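Local atomic coordinates of Serine/threonine-protein kinase Tel1 (Chaetomium thermophilum, PDB entry 6SKY), a protein that is an ATM-family serine/threonine kinase that binds ATP and probably phosphorylates proteins at [ST]-Q sites to activate checkpoint signalling after DNA damage. Residues Leu1893-Arg1899 with Arg2722-Met2726; Val2099-Leu2105 with Gly2151-Asp2156; Phe2295-Asp2300 with Leu2376-Tyr2381. All coordinates share one frame; numbering follows the deposited sequence.

Contact 1. Residues Leu1893-Arg1899 with Arg2722-Met2726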
ATOM      1  N   LEU A1893      31.933  24.587   8.852  1.00 31.70           N
ATOM      2  CA  LEU A1893      33.237  25.034   9.338  1.00 31.70           C
ATOM      3  C   LEU A1893      33.377  24.815  10.842  1.00 31.70           C
ATOM      4  O   LEU A1893      34.444  24.425  11.326  1.00 31.70           O
ATOM      5  CB  LEU A1893      33.456  26.498   8.983  1.00 31.70           C
ATOM      6  CG  LEU A1893      33.461  26.815   7.494  1.00 31.70           C
ATOM      7  CD1 LEU A1893      33.658  28.280   7.277  1.00 31.70           C
ATOM      8  CD2 LEU A1893      34.544  26.051   6.819  1.00 31.70           C
ATOM      9  N   ALA A1894      32.303  25.037  11.597  1.00 35.85           N
ATOM     10  CA  ALA A1894      32.342  24.780  13.030  1.00 35.85           C
ATOM     11  C   ALA A1894      32.569  23.303  13.325  1.00 35.85           C
ATOM     12  O   ALA A1894      33.399  22.943  14.172  1.00 35.85           O
ATOM     13  CB  ALA A1894      31.046  25.253  13.675  1.00 35.85           C
ATOM     14  N   ALA A1895      31.819  22.431  12.651  1.00 41.99           N
ATOM     15  CA  ALA A1895      31.994  20.997  12.848  1.00 41.99           C
ATOM     16  C   ALA A1895      33.419  20.569  12.535  1.00 41.99           C
ATOM     17  O   ALA A1895      33.976  19.707  13.220  1.00 41.99           O
ATOM     18  CB  ALA A1895      31.003  20.221  11.985  1.00 41.99           C
ATOM     19  N   GLU A1896      34.024  21.149  11.500  1.00 44.97           N
ATOM     20  CA  GLU A1896      35.430  20.858  11.236  1.00 44.97           C
ATOM     21  C   GLU A1896      36.307  21.322  12.384  1.00 44.97           C
ATOM     22  O   GLU A1896      37.284  20.657  12.739  1.00 44.97           O
ATOM     23  CB  GLU A1896      35.884  21.520   9.939  1.00 44.97           C
ATOM     24  CG  GLU A1896      35.214  20.996   8.693  1.00 44.97           C
ATOM     25  CD  GLU A1896      35.580  21.811   7.477  1.00 44.97           C
ATOM     26  OE1 GLU A1896      36.687  22.384   7.467  1.00 44.97           O
ATOM     27  OE2 GLU A1896      34.759  21.889   6.542  1.00 44.97           O
ATOM     28  N   SER A1897      35.982  22.474  12.969  1.00 52.08           N
ATOM     29  CA  SER A1897      36.774  22.968  14.091  1.00 52.08           C
ATOM     30  C   SER A1897      36.688  22.040  15.297  1.00 52.08           C
ATOM     31  O   SER A1897      37.645  21.948  16.072  1.00 52.08           O
ATOM     32  CB  SER A1897      36.327  24.379  14.473  1.00 52.08           C
ATOM     33  OG  SER A1897      35.032  24.368  15.044  1.00 52.08           O
ATOM     34  N   THR A1898      35.560  21.348  15.480  1.00 55.40           N
ATOM     35  CA  THR A1898      35.464  20.408  16.597  1.00 55.40           C
ATOM     36  C   THR A1898      36.389  19.213  16.390  1.00 55.40           C
ATOM     37  O   THR A1898      37.233  18.912  17.240  1.00 55.40           O
ATOM     38  CB  THR A1898      34.025  19.925  16.797  1.00 55.40           C
ATOM     39  OG1 THR A1898      33.665  19.023  15.746  1.00 55.40           O
ATOM     40  CG2 THR A1898      33.055  21.093  16.837  1.00 55.40           C
ATOM     41  N   ARG A1899      36.229  18.507  15.275  1.00 54.62           N
ATOM     42  CA  ARG A1899      37.098  17.382  14.945  1.00 54.62           C
ATOM     43  C   ARG A1899      38.533  17.854  14.744  1.00 54.62           C
ATOM     44  O   ARG A1899      39.342  17.829  15.671  1.00 54.62           O
ATOM     45  CB  ARG A1899      36.604  16.667  13.688  1.00 54.62           C
ATOM     46  CG  ARG A1899      37.664  16.519  12.605  1.00 54.62           C
ATOM     47  CD  ARG A1899      37.098  15.957  11.313  1.00 54.62           C
ATOM     48  NE  ARG A1899      36.127  16.858  10.705  1.00 54.62           N
ATOM     49  CZ  ARG A1899      35.543  16.653   9.529  1.00 54.62           C
ATOM     50  NH1 ARG A1899      35.829  15.573   8.817  1.00 54.62           N
ATOM     51  NH2 ARG A1899      34.670  17.533   9.064  1.00 54.62           N
ATOM     52  N   ARG A2722      35.885  17.371   1.098  1.00 30.83           N
ATOM     53  CA  ARG A2722      35.023  18.502   1.400  1.00 30.83           C
ATOM     54  C   ARG A2722      35.640  19.824   0.990  1.00 30.83           C
ATOM     55  O   ARG A2722      34.924  20.819   0.879  1.00 30.83           O
ATOM     56  CB  ARG A2722      34.704  18.532   2.883  1.00 30.83           C
ATOM     57  CG  ARG A2722      35.848  18.945   3.730  1.00 30.83           C
ATOM     58  CD  ARG A2722      35.552  18.664   5.164  1.00 30.83           C
ATOM     59  NE  ARG A2722      36.704  18.906   6.013  1.00 30.83           N
ATOM     60  CZ  ARG A2722      37.674  18.030   6.214  1.00 30.83           C
ATOM     61  NH1 ARG A2722      38.684  18.332   7.005  1.00 30.83           N
ATOM     62  NH2 ARG A2722      37.640  16.858   5.614  1.00 30.83           N
ATOM     63  N   TYR A2723      36.943  19.861   0.755  1.00 28.51           N
ATOM     64  CA  TYR A2723      37.579  21.083   0.311  1.00 28.51           C
ATOM     65  C   TYR A2723      37.436  21.318  -1.177  1.00 28.51           C
ATOM     66  O   TYR A2723      37.556  22.463  -1.605  1.00 28.51           O
ATOM     67  CB  TYR A2723      39.049  21.069   0.680  1.00 28.51           C
ATOM     68  CG  TYR A2723      39.270  21.189   2.155  1.00 28.51           C
ATOM     69  CD1 TYR A2723      39.691  20.113   2.899  1.00 28.51           C
ATOM     70  CD2 TYR A2723      39.037  22.379   2.806  1.00 28.51           C
ATOM     71  CE1 TYR A2723      39.888  20.220   4.238  1.00 28.51           C
ATOM     72  CE2 TYR A2723      39.230  22.494   4.145  1.00 28.51           C
ATOM     73  CZ  TYR A2723      39.654  21.414   4.857  1.00 28.51           C
ATOM     74  OH  TYR A2723      39.847  21.530   6.209  1.00 28.51           O
ATOM     75  N   PHE A2724      37.172  20.283  -1.974  1.00 37.14           N
ATOM     76  CA  PHE A2724      36.998  20.505  -3.402  1.00 37.14           C
ATOM     77  C   PHE A2724      35.975  21.592  -3.655  1.00 37.14           C
ATOM     78  O   PHE A2724      36.124  22.402  -4.569  1.00 37.14           O
ATOM     79  CB  PHE A2724      36.578  19.214  -4.103  1.00 37.14           C
ATOM     80  CG  PHE A2724      36.321  19.379  -5.573  1.00 37.14           C
ATOM     81  CD1 PHE A2724      37.348  19.296  -6.478  1.00 37.14           C
ATOM     82  CD2 PHE A2724      35.052  19.622  -6.045  1.00 37.14           C
ATOM     83  CE1 PHE A2724      37.118  19.454  -7.801  1.00 37.14           C
ATOM     84  CE2 PHE A2724      34.822  19.787  -7.371  1.00 37.14           C
ATOM     85  CZ  PHE A2724      35.853  19.700  -8.248  1.00 37.14           C
ATOM     86  N   PHE A2725      34.938  21.638  -2.836  1.00 37.14           N
ATOM     87  CA  PHE A2725      33.871  22.600  -3.011  1.00 37.14           C
ATOM     88  C   PHE A2725      34.172  23.920  -2.346  1.00 37.14           C
ATOM     89  O   PHE A2725      33.676  24.951  -2.793  1.00 37.14           O
ATOM     90  CB  PHE A2725      32.564  22.023  -2.476  1.00 37.14           C
ATOM     91  CG  PHE A2725      32.167  20.760  -3.147  1.00 37.14           C
ATOM     92  CD1 PHE A2725      31.519  20.790  -4.354  1.00 37.14           C
ATOM     93  CD2 PHE A2725      32.488  19.542  -2.603  1.00 37.14           C
ATOM     94  CE1 PHE A2725      31.185  19.642  -4.987  1.00 37.14           C
ATOM     95  CE2 PHE A2725      32.152  18.392  -3.239  1.00 37.14           C
ATOM     96  CZ  PHE A2725      31.498  18.446  -4.428  1.00 37.14           C
ATOM     97  N   MET A2726      34.989  23.924  -1.303  1.00 32.96           N
ATOM     98  CA  MET A2726      35.309  25.172  -0.637  1.00 32.96           C
ATOM     99  C   MET A2726      36.366  25.969  -1.370  1.00 32.96           C
ATOM    100  O   MET A2726      36.548  27.148  -1.066  1.00 32.96           O
ATOM    101  CB  MET A2726      35.767  24.902   0.791  1.00 32.96           C
ATOM    102  CG  MET A2726      34.642  24.640   1.743  1.00 32.96           C
ATOM    103  SD  MET A2726      35.222  24.009   3.315  1.00 32.96           S
ATOM    104  CE  MET A2726      33.668  23.603   4.095  1.00 32.96           C
TER

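Contact 2. Residues Val2099-Leu2105 with Gly2151-Asp2156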
ATOM      1  N   VAL A2099     -11.265  39.309 -21.996  1.00 48.18           N
ATOM      2  CA  VAL A2099     -11.564  38.697 -23.282  1.00 48.18           C
ATOM      3  C   VAL A2099     -12.745  39.417 -23.910  1.00 48.18           C
ATOM      4  O   VAL A2099     -13.688  39.830 -23.230  1.00 48.18           O
ATOM      5  CB  VAL A2099     -11.834  37.188 -23.144  1.00 48.18           C
ATOM      6  CG1 VAL A2099     -10.587  36.472 -22.712  1.00 48.18           C
ATOM      7  CG2 VAL A2099     -12.934  36.946 -22.169  1.00 48.18           C
ATOM      8  N   ARG A2100     -12.687  39.582 -25.228  1.00 62.45           N
ATOM      9  CA  ARG A2100     -13.707  40.308 -25.959  1.00 62.45           C
ATOM     10  C   ARG A2100     -14.474  39.463 -26.961  1.00 62.45           C
ATOM     11  O   ARG A2100     -15.583  39.851 -27.333  1.00 62.45           O
ATOM     12  CB  ARG A2100     -13.082  41.505 -26.692  1.00 62.45           C
ATOM     13  CG  ARG A2100     -12.675  42.631 -25.766  1.00 62.45           C
ATOM     14  CD  ARG A2100     -11.584  43.509 -26.356  1.00 62.45           C
ATOM     15  NE  ARG A2100     -10.300  42.819 -26.434  1.00 62.45           N
ATOM     16  CZ  ARG A2100      -9.129  43.427 -26.591  1.00 62.45           C
ATOM     17  NH1 ARG A2100      -8.013  42.716 -26.654  1.00 62.45           N
ATOM     18  NH2 ARG A2100      -9.070  44.747 -26.678  1.00 62.45           N
ATOM     19  N   ASP A2101     -13.934  38.333 -27.404  1.00 65.58           N
ATOM     20  CA  ASP A2101     -14.636  37.503 -28.371  1.00 65.58           C
ATOM     21  C   ASP A2101     -14.240  36.048 -28.163  1.00 65.58           C
ATOM     22  O   ASP A2101     -13.666  35.682 -27.135  1.00 65.58           O
ATOM     23  CB  ASP A2101     -14.355  37.983 -29.798  1.00 65.58           C
ATOM     24  CG  ASP A2101     -15.595  38.519 -30.477  1.00 65.58           C
ATOM     25  OD1 ASP A2101     -16.680  38.437 -29.863  1.00 65.58           O
ATOM     26  OD2 ASP A2101     -15.492  39.025 -31.615  1.00 65.58           O
ATOM     27  N   GLN A2102     -14.557  35.214 -29.152  1.00 60.15           N
ATOM     28  CA  GLN A2102     -14.314  33.781 -29.056  1.00 60.15           C
ATOM     29  C   GLN A2102     -12.862  33.431 -29.334  1.00 60.15           C
ATOM     30  O   GLN A2102     -12.302  32.534 -28.689  1.00 60.15           O
ATOM     31  CB  GLN A2102     -15.220  33.042 -30.032  1.00 60.15           C
ATOM     32  CG  GLN A2102     -16.687  33.268 -29.798  1.00 60.15           C
ATOM     33  CD  GLN A2102     -17.237  32.332 -28.761  1.00 60.15           C
ATOM     34  OE1 GLN A2102     -16.584  31.362 -28.384  1.00 60.15           O
ATOM     35  NE2 GLN A2102     -18.445  32.613 -28.287  1.00 60.15           N
ATOM     36  N   SER A2103     -12.244  34.105 -30.302  1.00 60.06           N
ATOM     37  CA  SER A2103     -10.850  33.824 -30.618  1.00 60.06           C
ATOM     38  C   SER A2103      -9.953  34.084 -29.418  1.00 60.06           C
ATOM     39  O   SER A2103      -8.998  33.337 -29.169  1.00 60.06           O
ATOM     40  CB  SER A2103     -10.412  34.665 -31.810  1.00 60.06           C
ATOM     41  OG  SER A2103     -10.776  36.019 -31.626  1.00 60.06           O
ATOM     42  N   GLU A2104     -10.260  35.122 -28.645  1.00 59.21           N
ATOM     43  CA  GLU A2104      -9.472  35.404 -27.455  1.00 59.21           C
ATOM     44  C   GLU A2104      -9.681  34.342 -26.387  1.00 59.21           C
ATOM     45  O   GLU A2104      -8.742  33.998 -25.657  1.00 59.21           O
ATOM     46  CB  GLU A2104      -9.829  36.785 -26.926  1.00 59.21           C
ATOM     47  CG  GLU A2104     -10.098  37.773 -28.032  1.00 59.21           C
ATOM     48  CD  GLU A2104      -9.652  39.165 -27.681  1.00 59.21           C
ATOM     49  OE1 GLU A2104      -9.191  39.369 -26.541  1.00 59.21           O
ATOM     50  OE2 GLU A2104      -9.756  40.056 -28.548  1.00 59.21           O
ATOM     51  N   LEU A2105     -10.889  33.791 -26.302  1.00 47.46           N
ATOM     52  CA  LEU A2105     -11.144  32.704 -25.368  1.00 47.46           C
ATOM     53  C   LEU A2105     -10.332  31.469 -25.732  1.00 47.46           C
ATOM     54  O   LEU A2105      -9.720  30.831 -24.863  1.00 47.46           O
ATOM     55  CB  LEU A2105     -12.633  32.394 -25.360  1.00 47.46           C
ATOM     56  CG  LEU A2105     -13.237  31.815 -24.096  1.00 47.46           C
ATOM     57  CD1 LEU A2105     -12.785  32.608 -22.901  1.00 47.46           C
ATOM     58  CD2 LEU A2105     -14.733  31.853 -24.228  1.00 47.46           C
ATOM     59  N   GLY A2151     -20.789  39.175 -26.849  1.00 57.14           N
ATOM     60  CA  GLY A2151     -20.985  37.971 -27.628  1.00 57.14           C
ATOM     61  C   GLY A2151     -20.506  36.690 -26.982  1.00 57.14           C
ATOM     62  O   GLY A2151     -20.216  35.719 -27.685  1.00 57.14           O
ATOM     63  N   LEU A2152     -20.425  36.660 -25.659  1.00 52.81           N
ATOM     64  CA  LEU A2152     -19.989  35.478 -24.920  1.00 52.81           C
ATOM     65  C   LEU A2152     -21.175  34.968 -24.113  1.00 52.81           C
ATOM     66  O   LEU A2152     -21.500  35.516 -23.059  1.00 52.81           O
ATOM     67  CB  LEU A2152     -18.803  35.804 -24.026  1.00 52.81           C
ATOM     68  CG  LEU A2152     -17.572  36.339 -24.745  1.00 52.81           C
ATOM     69  CD1 LEU A2152     -16.613  36.932 -23.751  1.00 52.81           C
ATOM     70  CD2 LEU A2152     -16.902  35.235 -25.513  1.00 52.81           C
ATOM     71  N   THR A2153     -21.821  33.921 -24.615  1.00 45.40           N
ATOM     72  CA  THR A2153     -22.979  33.351 -23.952  1.00 45.40           C
ATOM     73  C   THR A2153     -22.537  32.502 -22.768  1.00 45.40           C
ATOM     74  O   THR A2153     -21.349  32.308 -22.519  1.00 45.40           O
ATOM     75  CB  THR A2153     -23.797  32.526 -24.937  1.00 45.40           C
ATOM     76  OG1 THR A2153     -22.965  31.516 -25.510  1.00 45.40           O
ATOM     77  CG2 THR A2153     -24.321  33.405 -26.042  1.00 45.40           C
ATOM     78  N   SER A2154     -23.504  31.983 -22.021  1.00 41.79           N
ATOM     79  CA  SER A2154     -23.166  31.158 -20.873  1.00 41.79           C
ATOM     80  C   SER A2154     -22.695  29.770 -21.272  1.00 41.79           C
ATOM     81  O   SER A2154     -21.962  29.138 -20.507  1.00 41.79           O
ATOM     82  CB  SER A2154     -24.360  31.041 -19.934  1.00 41.79           C
ATOM     83  OG  SER A2154     -23.974  30.398 -18.736  1.00 41.79           O
ATOM     84  N   ALA A2155     -23.095  29.283 -22.445  1.00 40.75           N
ATOM     85  CA  ALA A2155     -22.593  28.003 -22.921  1.00 40.75           C
ATOM     86  C   ALA A2155     -21.096  28.066 -23.183  1.00 40.75           C
ATOM     87  O   ALA A2155     -20.370  27.116 -22.883  1.00 40.75           O
ATOM     88  CB  ALA A2155     -23.343  27.585 -24.179  1.00 40.75           C
ATOM     89  N   ASP A2156     -20.611  29.187 -23.720  1.00 41.55           N
ATOM     90  CA  ASP A2156     -19.179  29.349 -23.951  1.00 41.55           C
ATOM     91  C   ASP A2156     -18.401  29.352 -22.644  1.00 41.55           C
ATOM     92  O   ASP A2156     -17.364  28.689 -22.521  1.00 41.55           O
ATOM     93  CB  ASP A2156     -18.921  30.642 -24.715  1.00 41.55           C
ATOM     94  CG  ASP A2156     -19.491  30.616 -26.111  1.00 41.55           C
ATOM     95  OD1 ASP A2156     -19.574  29.517 -26.696  1.00 41.55           O
ATOM     96  OD2 ASP A2156     -19.849  31.694 -26.630  1.00 41.55           O
TER

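Contact 3. Residues Phe2295-Asp2300 with Leu2376-Tyr2381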
ATOM      1  N   PHE A2295      -2.438  -2.612 -29.484  1.00 28.99           N
ATOM      2  CA  PHE A2295      -2.606  -3.925 -30.088  1.00 28.99           C
ATOM      3  C   PHE A2295      -1.283  -4.674 -30.183  1.00 28.99           C
ATOM      4  O   PHE A2295      -1.236  -5.889 -29.963  1.00 28.99           O
ATOM      5  CB  PHE A2295      -3.245  -3.777 -31.459  1.00 28.99           C
ATOM      6  CG  PHE A2295      -3.939  -5.001 -31.925  1.00 28.99           C
ATOM      7  CD1 PHE A2295      -4.199  -6.030 -31.059  1.00 28.99           C
ATOM      8  CD2 PHE A2295      -4.317  -5.133 -33.229  1.00 28.99           C
ATOM      9  CE1 PHE A2295      -4.831  -7.159 -31.489  1.00 28.99           C
ATOM     10  CE2 PHE A2295      -4.947  -6.261 -33.659  1.00 28.99           C
ATOM     11  CZ  PHE A2295      -5.203  -7.272 -32.791  1.00 28.99           C
ATOM     12  N   ALA A2296      -0.195  -3.976 -30.506  1.00 27.94           N
ATOM     13  CA  ALA A2296       1.103  -4.635 -30.604  1.00 27.94           C
ATOM     14  C   ALA A2296       1.564  -5.166 -29.257  1.00 27.94           C
ATOM     15  O   ALA A2296       2.067  -6.287 -29.168  1.00 27.94           O
ATOM     16  CB  ALA A2296       2.134  -3.674 -31.171  1.00 27.94           C
ATOM     17  N   VAL A2297       1.404  -4.378 -28.198  1.00 29.20           N
ATOM     18  CA  VAL A2297       1.801  -4.836 -26.874  1.00 29.20           C
ATOM     19  C   VAL A2297       0.937  -6.005 -26.423  1.00 29.20           C
ATOM     20  O   VAL A2297       1.434  -6.949 -25.800  1.00 29.20           O
ATOM     21  CB  VAL A2297       1.751  -3.666 -25.883  1.00 29.20           C
ATOM     22  CG1 VAL A2297       1.919  -4.158 -24.481  1.00 29.20           C
ATOM     23  CG2 VAL A2297       2.839  -2.690 -26.213  1.00 29.20           C
ATOM     24  N   PHE A2298      -0.357  -5.985 -26.750  1.00 30.04           N
ATOM     25  CA  PHE A2298      -1.213  -7.129 -26.448  1.00 30.04           C
ATOM     26  C   PHE A2298      -0.718  -8.397 -27.132  1.00 30.04           C
ATOM     27  O   PHE A2298      -0.546  -9.434 -26.485  1.00 30.04           O
ATOM     28  CB  PHE A2298      -2.649  -6.826 -26.857  1.00 30.04           C
ATOM     29  CG  PHE A2298      -3.578  -7.990 -26.722  1.00 30.04           C
ATOM     30  CD1 PHE A2298      -4.146  -8.300 -25.508  1.00 30.04           C
ATOM     31  CD2 PHE A2298      -3.894  -8.767 -27.816  1.00 30.04           C
ATOM     32  CE1 PHE A2298      -4.990  -9.360 -25.389  1.00 30.04           C
ATOM     33  CE2 PHE A2298      -4.737  -9.829 -27.695  1.00 30.04           C
ATOM     34  CZ  PHE A2298      -5.286 -10.122 -26.484  1.00 30.04           C
ATOM     35  N   CYS A2299      -0.500  -8.343 -28.447  1.00 35.71           N
ATOM     36  CA  CYS A2299      -0.060  -9.537 -29.162  1.00 35.71           C
ATOM     37  C   CYS A2299       1.295 -10.022 -28.664  1.00 35.71           C
ATOM     38  O   CYS A2299       1.531 -11.232 -28.550  1.00 35.71           O
ATOM     39  CB  CYS A2299      -0.002  -9.264 -30.660  1.00 35.71           C
ATOM     40  SG  CYS A2299      -1.589  -9.063 -31.446  1.00 35.71           S
ATOM     41  N   ASP A2300       2.202  -9.097 -28.361  1.00 39.23           N
ATOM     42  CA  ASP A2300       3.499  -9.486 -27.827  1.00 39.23           C
ATOM     43  C   ASP A2300       3.343 -10.214 -26.505  1.00 39.23           C
ATOM     44  O   ASP A2300       3.958 -11.258 -26.283  1.00 39.23           O
ATOM     45  CB  ASP A2300       4.377  -8.252 -27.655  1.00 39.23           C
ATOM     46  CG  ASP A2300       5.833  -8.590 -27.549  1.00 39.23           C
ATOM     47  OD1 ASP A2300       6.177  -9.780 -27.654  1.00 39.23           O
ATOM     48  OD2 ASP A2300       6.641  -7.663 -27.364  1.00 39.23           O
ATOM     49  N   LEU A2376       0.667 -10.054 -36.357  1.00 32.54           N
ATOM     50  CA  LEU A2376       0.011  -8.854 -35.852  1.00 32.54           C
ATOM     51  C   LEU A2376       0.957  -8.015 -35.011  1.00 32.54           C
ATOM     52  O   LEU A2376       0.930  -6.783 -35.080  1.00 32.54           O
ATOM     53  CB  LEU A2376      -1.222  -9.231 -35.045  1.00 32.54           C
ATOM     54  CG  LEU A2376      -2.351  -9.879 -35.825  1.00 32.54           C
ATOM     55  CD1 LEU A2376      -3.444 -10.279 -34.881  1.00 32.54           C
ATOM     56  CD2 LEU A2376      -2.866  -8.913 -36.848  1.00 32.54           C
ATOM     57  N   CYS A2377       1.815  -8.661 -34.226  1.00 32.42           N
ATOM     58  CA  CYS A2377       2.750  -7.930 -33.382  1.00 32.42           C
ATOM     59  C   CYS A2377       3.715  -7.106 -34.220  1.00 32.42           C
ATOM     60  O   CYS A2377       3.896  -5.907 -33.983  1.00 32.42           O
ATOM     61  CB  CYS A2377       3.506  -8.912 -32.492  1.00 32.42           C
ATOM     62  SG  CYS A2377       4.492  -8.176 -31.201  1.00 32.42           S
ATOM     63  N   ILE A2378       4.345  -7.732 -35.214  1.00 30.84           N
ATOM     64  CA  ILE A2378       5.324  -7.005 -36.014  1.00 30.84           C
ATOM     65  C   ILE A2378       4.651  -5.895 -36.808  1.00 30.84           C
ATOM     66  O   ILE A2378       5.143  -4.756 -36.855  1.00 30.84           O
ATOM     67  CB  ILE A2378       6.095  -7.973 -36.925  1.00 30.84           C
ATOM     68  CG1 ILE A2378       7.185  -8.674 -36.131  1.00 30.84           C
ATOM     69  CG2 ILE A2378       6.712  -7.240 -38.077  1.00 30.84           C
ATOM     70  CD1 ILE A2378       7.980  -9.627 -36.937  1.00 30.84           C
ATOM     71  N   GLU A2379       3.510  -6.195 -37.426  1.00 31.17           N
ATOM     72  CA  GLU A2379       2.832  -5.196 -38.238  1.00 31.17           C
ATOM     73  C   GLU A2379       2.416  -3.991 -37.414  1.00 31.17           C
ATOM     74  O   GLU A2379       2.588  -2.850 -37.849  1.00 31.17           O
ATOM     75  CB  GLU A2379       1.624  -5.821 -38.914  1.00 31.17           C
ATOM     76  CG  GLU A2379       0.666  -4.826 -39.484  1.00 31.17           C
ATOM     77  CD  GLU A2379      -0.539  -5.493 -40.091  1.00 31.17           C
ATOM     78  OE1 GLU A2379      -0.545  -6.735 -40.185  1.00 31.17           O
ATOM     79  OE2 GLU A2379      -1.483  -4.780 -40.473  1.00 31.17           O
ATOM     80  N   ASN A2380       1.881  -4.213 -36.214  1.00 28.21           N
ATOM     81  CA  ASN A2380       1.420  -3.084 -35.423  1.00 28.21           C
ATOM     82  C   ASN A2380       2.561  -2.322 -34.773  1.00 28.21           C
ATOM     83  O   ASN A2380       2.432  -1.119 -34.567  1.00 28.21           O
ATOM     84  CB  ASN A2380       0.426  -3.548 -34.372  1.00 28.21           C
ATOM     85  CG  ASN A2380      -0.886  -3.965 -34.965  1.00 28.21           C
ATOM     86  OD1 ASN A2380      -1.554  -3.189 -35.628  1.00 28.21           O
ATOM     87  ND2 ASN A2380      -1.259  -5.200 -34.736  1.00 28.21           N
ATOM     88  N   TYR A2381       3.685  -2.967 -34.462  1.00 27.04           N
ATOM     89  CA  TYR A2381       4.855  -2.198 -34.039  1.00 27.04           C
ATOM     90  C   TYR A2381       5.308  -1.257 -35.141  1.00 27.04           C
ATOM     91  O   TYR A2381       5.584  -0.076 -34.896  1.00 27.04           O
ATOM     92  CB  TYR A2381       5.996  -3.128 -33.644  1.00 27.04           C
ATOM     93  CG  TYR A2381       5.992  -3.506 -32.196  1.00 27.04           C
ATOM     94  CD1 TYR A2381       5.730  -2.574 -31.226  1.00 27.04           C
ATOM     95  CD2 TYR A2381       6.232  -4.804 -31.800  1.00 27.04           C
ATOM     96  CE1 TYR A2381       5.716  -2.916 -29.913  1.00 27.04           C
ATOM     97  CE2 TYR A2381       6.218  -5.151 -30.489  1.00 27.04           C
ATOM     98  CZ  TYR A2381       5.961  -4.204 -29.548  1.00 27.04           C
ATOM     99  OH  TYR A2381       5.944  -4.546 -28.225  1.00 27.04           O
TER

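Contact 1. Residues Leu1893-Arg1899 with Arg2722-Met2726
Glu1896 and Arg2722 carry this contact, the carboxylate meeting the guanidinium at its NE edge. The salt bridge is long, 3.6 Å from Glu1896 OE2 to Arg2722 NE, and the two groups are turned steeply against each other, their planes 77° apart. The Glu1896 chain is extended beyond CG (chi2 173°), which carries the carboxylate across to the other segment. There its other oxygen, OE1, lies 3.5 Å from Tyr2723 OH, while the methyl CE of Met2726 comes up beside OE2. That methyl also packs against Leu1893, with 3.8 Å between Met2726 CE and Leu1893 CD2.

The guanidinium of Arg1899 stacks on one face of the Arg2722 group, centres 4.2 Å apart and planes at 24°; CE1 of Tyr2723 lies over the opposite face, toward its rim. Stacked arginines of like charge are probably tolerated because anions lie near: Glu1896 at the edge, and Asp2806, which forms a salt bridge with Arg2722 NH2. The same nitrogen bonds to Pro2719 O, and Tyr2682 OH holds NH1, which probably helps to fix the rotation of the group.

The contact joins the C-terminal end of helix 1884-1898, in the FAT region, to the short helix 2722-2726 of the kinase. Met1871 of helix 1871-1880 flanks Leu1893, and Tyr2681 of helix 2670-2681 stacks on Tyr2723.

Contact 2. Residues Val2099-Leu2105 with Gly2151-Asp2156
Gly2151 brings its carbonyl oxygen to 3.6 Å from Gln2102 NE2, and its CA lies 6.4 Å from that of Asp2101, where the two backbones come nearest.

Leu2152 is the main apolar piece of the contact. Its CG lies beside the backbone N (chi1 -59°), which sends the forked end across to the residues that lead into helix 2102-2119. The two methyls divide the work. CD1 meets Val2099 CG2 at 4.0 Å, the two side chains crossing at about a right angle. CD2 rests against the backbone of Asp2101, 3.6 Å from its O, and touches Leu2105 CD2 at 4.2 Å. Replacing Leu2152 by an alanine would probably open a gap between Val2099 and Leu2105 and deprive both of their apolar partner across the contact.

Thr2153 takes the N-cap position of helix 2154-2174, and its OG1 gives a weak bond of 3.3 Å to Asp2156 OD2, one turn further on. That same oxygen accepts a hydrogen bond from Gln2102 NE2; the modelled separation is implausibly short, so its exact length is doubtful. Amide and carboxylate planes stand 80° apart. A bend at chi2 (-85°) in Gln2102 turns its amide toward the helix start, and Asp2156 OD2 would draw on one donor from each segment, Thr2153 only weakly. The first turn of the helix would be expected to favour a carboxylate there.

The contact pairs the N-terminal ends of helices 2102-2119 and 2154-2174 in the alpha-helical FAT domain. Helix 2124-2143 lies between them in sequence, and its Trp2141 packs on Val2099, Leu2105 and Leu2152 alike.

Contact 3. Residues Phe2295-Asp2300 with Leu2376-Tyr2381
Cys2377 SG lies anti to its backbone N (chi1 -170°), a turn that sends the sulfur to 3.5 Å from Asp2300 CB and close to the carbonyl oxygen of Ala2296. Cys2299 takes the other course: with SG beside its backbone N (chi1 -70°), its sulfur leans on Leu2376 CB at 3.6 Å. The two cysteines meet through their CB atoms while their sulfurs diverge, too far apart for a disulfide.

Small residues let the backbones come close. Ala2296 and Cys2377 have CA atoms 4.6 Å apart, and the axes of the segments 2295-2300 and 2376-2381 come within 8.0 Å, running antiparallel at 154°. The methyl of Ala2296 sits over one face of the Tyr2381 ring, a CH-pi contact of 3.9 Å from CB to the centroid, and also presses on Asn2380 CB. At the far end of the ring, Tyr2381 OH gives a weak hydrogen bond of 3.3 Å to Asp2300 OD2, which lies near the ring plane. The firmer partner of this carboxylate is Arg2397, whose NE forms a salt bridge with OD2. On the other flank, Asn2380 ND2 lies 3.4 Å from Phe2295 CD2 and bonds weakly back to Leu2376 O, while Phe2295 CZ touches Leu2376 CD1.

This buried seam is antiparallel helix packing within the alpha-solenoid FAT domain, close at Ala2296 and Cys2377, and joins helix 2286-2303 to the long helix 2348-2387. Helix 2264-2279 receives Phe2295 and Phe2298 through Leu2272. Helix 2394-2404 covers Cys2377 and Tyr2381, and helix 2409-2418 takes Ile2378.

Overall arrangement
From the modelled N terminus at 1428, the chain first reaches Leu1893-Arg1899, whose partner Arg2722-Met2726 comes more than 800 residues later. Contact 1 therefore closes a very long loop that ties the FAT region to the kinase. Contacts 2 and 3 both nest inside it and follow each other in series: contact 2 closes a short loop of 45 residues before contact 3 opens one of 75, each joining helices within the FAT domain. In space they stand well apart, with centres about 45 Å from each other, and both lie on the opposite side of the chain's centre from contact 1, their centres about 63 and 59 Å from that of contact 1.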